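Double Glycine Motif Protease domain from AMS/PCAT Transporter (PDB 6MPZ) probably cleaves the leader peptide from lantibiotic-type precursor peptides after their double-glycine motif, as the peptidase domain of a secretion transporter. Local coordinates at residues A[17-22]-A[31-36]. Sequence-based numbering, arbitrary orientation.
Sequences PVIMQM and SLAMVL
Met34 reaches from helix 27-38 to the extended backbone of residues 17-19, and Ile19 runs back alongside it towards the helix. Ile19 CB lies 3.9 Å from Met34 CG. With CG1 anti to its own carbonyl carbon (chi1 -63°) and the chain continuing extended, Ile19 carries CD1 onto the helix surface, where it packs 3.6 Å from Ala33 CB and also lies close to the backbone N of Met34. Across the contact, Met34 SD and CE lie nearest to polar backbone atoms of the loop. Ile19 N points its hydrogen almost straight at Met34 SD, 3.5 Å away, in a weak N-H...S hydrogen bond with an angle of 166° at the hydrogen. The carbonyl of Pro17 faces the same side chain, its O 3.2 Å from Met34 CG. A bend at chi3 (-84°) turns the terminal methyl along the loop, and Met34 CE comes to rest 3.6 Å from Ile19 O. In this C39 peptidase, of the papain-like clan CA, helix 27-38 begins at Cys27, which with His101 and Asp117 has the geometry expected of a catalytic triad; the side chain of Met34 lies near that group without touching it. Met34 also packs on Val104 of strand 101-109 and thereby bridges loop, helix and sheet, while the Pro17 ring, at the border of the contact, rests on Ala37, one helical turn beyond Ala33. Farther along the same loop, Gln21 packs against Cys27, His101 and the backbone of the bound peptide.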
loop_
_atom_site.group_PDB
_atom_site.type_symbol
_atom_site.label_atom_id
_atom_site.label_comp_id
_atom_site.label_asym_id
_atom_site.label_seq_id
_atom_site.Cartn_x
_atom_site.Cartn_y
_atom_site.Cartn_z
ATOM N N PRO A 17 -6.031 7.656 -7.637
ATOM C CA PRO A 17 -7.033 8.510 -7.024
ATOM C C PRO A 17 -6.936 8.518 -5.508
ATOM O O PRO A 17 -6.547 7.495 -4.912
ATOM C CB PRO A 17 -8.353 7.914 -7.493
ATOM C CG PRO A 17 -8.052 6.566 -8.016
ATOM C CD PRO A 17 -6.615 6.496 -8.348
ATOM N N VAL A 18 -7.232 9.671 -4.910
ATOM C CA VAL A 18 -7.309 9.818 -3.469
ATOM C C VAL A 18 -8.640 9.285 -2.852
ATOM O O VAL A 18 -9.705 9.725 -3.252
ATOM C CB VAL A 18 -7.136 11.309 -3.096
ATOM C CG1 VAL A 18 -7.403 11.563 -1.597
ATOM C CG2 VAL A 18 -5.746 11.766 -3.504
ATOM N N ILE A 19 -8.547 8.328 -1.900
ATOM C CA ILE A 19 -9.676 7.849 -1.061
ATOM C C ILE A 19 -9.281 8.054 0.385
ATOM O O ILE A 19 -8.217 7.577 0.800
ATOM C CB ILE A 19 -9.987 6.362 -1.256
ATOM C CG1 ILE A 19 -10.431 6.098 -2.670
ATOM C CG2 ILE A 19 -11.104 5.900 -0.308
ATOM C CD1 ILE A 19 -10.605 4.638 -3.038
ATOM N N MET A 20 -10.092 8.777 1.149
ATOM C CA MET A 20 -9.770 9.068 2.553
ATOM C C MET A 20 -10.318 7.939 3.409
ATOM O O MET A 20 -11.330 7.303 3.054
ATOM C CB MET A 20 -10.354 10.409 2.986
ATOM C CG MET A 20 -9.918 11.600 2.134
ATOM S SD MET A 20 -8.165 12.018 2.327
ATOM C CE MET A 20 -8.071 12.591 4.031
ATOM N N GLN A 21 -9.642 7.645 4.524
ATOM C CA GLN A 21 -10.227 6.737 5.515
ATOM C C GLN A 21 -11.401 7.472 6.169
ATOM O O GLN A 21 -11.266 8.655 6.528
ATOM C CB GLN A 21 -9.213 6.301 6.564
ATOM C CG GLN A 21 -8.716 7.402 7.502
ATOM C CD GLN A 21 -7.456 7.020 8.249
ATOM O OE1 GLN A 21 -6.876 5.984 8.005
ATOM N NE2 GLN A 21 -7.024 7.871 9.163
ATOM N N MET A 22 -12.547 6.791 6.308
ATOM C CA MET A 22 -13.723 7.401 6.977
ATOM C C MET A 22 -13.545 7.448 8.481
ATOM O O MET A 22 -14.066 8.337 9.121
ATOM C CB MET A 22 -15.011 6.669 6.623
ATOM C CG MET A 22 -15.380 6.825 5.137
ATOM S SD MET A 22 -15.257 8.491 4.330
ATOM C CE MET A 22 -15.821 9.773 5.473
ATOM N N SER A 31 -6.189 2.160 1.592
ATOM C CA SER A 31 -4.993 2.005 0.801
ATOM C C SER A 31 -5.248 0.899 -0.233
ATOM O O SER A 31 -4.949 1.098 -1.386
ATOM C CB SER A 31 -3.746 1.660 1.673
ATOM O OG SER A 31 -3.441 2.720 2.595
ATOM N N LEU A 32 -5.800 -0.248 0.152
ATOM C CA LEU A 32 -6.092 -1.261 -0.903
ATOM C C LEU A 32 -7.184 -0.757 -1.899
ATOM O O LEU A 32 -7.201 -1.144 -3.057
ATOM C CB LEU A 32 -6.501 -2.575 -0.308
ATOM C CG LEU A 32 -6.849 -3.716 -1.297
ATOM C CD1 LEU A 32 -5.719 -4.047 -2.230
ATOM C CD2 LEU A 32 -7.187 -4.955 -0.491
ATOM N N ALA A 33 -8.096 0.092 -1.443
ATOM C CA ALA A 33 -9.183 0.593 -2.321
ATOM C C ALA A 33 -8.583 1.431 -3.462
ATOM O O ALA A 33 -8.908 1.211 -4.642
ATOM C CB ALA A 33 -10.236 1.383 -1.515
ATOM N N MET A 34 -7.649 2.320 -3.099
ATOM C CA MET A 34 -6.840 3.113 -4.055
ATOM C C MET A 34 -6.067 2.253 -5.033
ATOM O O MET A 34 -6.069 2.575 -6.230
ATOM C CB MET A 34 -5.881 4.050 -3.329
ATOM C CG MET A 34 -6.576 5.165 -2.660
ATOM S SD MET A 34 -5.620 6.474 -1.808
ATOM C CE MET A 34 -5.318 5.745 -0.222
ATOM N N VAL A 35 -5.417 1.183 -4.555
ATOM C CA VAL A 35 -4.723 0.240 -5.466
ATOM C C VAL A 35 -5.706 -0.451 -6.434
ATOM O O VAL A 35 -5.443 -0.535 -7.628
ATOM C CB VAL A 35 -3.832 -0.830 -4.750
ATOM C CG1 VAL A 35 -3.232 -1.815 -5.756
ATOM C CG2 VAL A 35 -2.693 -0.189 -4.003
ATOM N N LEU A 36 -6.820 -0.926 -5.907
ATOM C CA LEU A 36 -7.904 -1.477 -6.723
ATOM C C LEU A 36 -8.434 -0.502 -7.796
ATOM O O LEU A 36 -8.628 -0.885 -8.954
ATOM C CB LEU A 36 -9.050 -1.953 -5.817
ATOM C CG LEU A 36 -8.688 -3.226 -5.010
ATOM C CD1 LEU A 36 -9.670 -3.448 -3.846
ATOM C CD2 LEU A 36 -8.603 -4.466 -5.927
#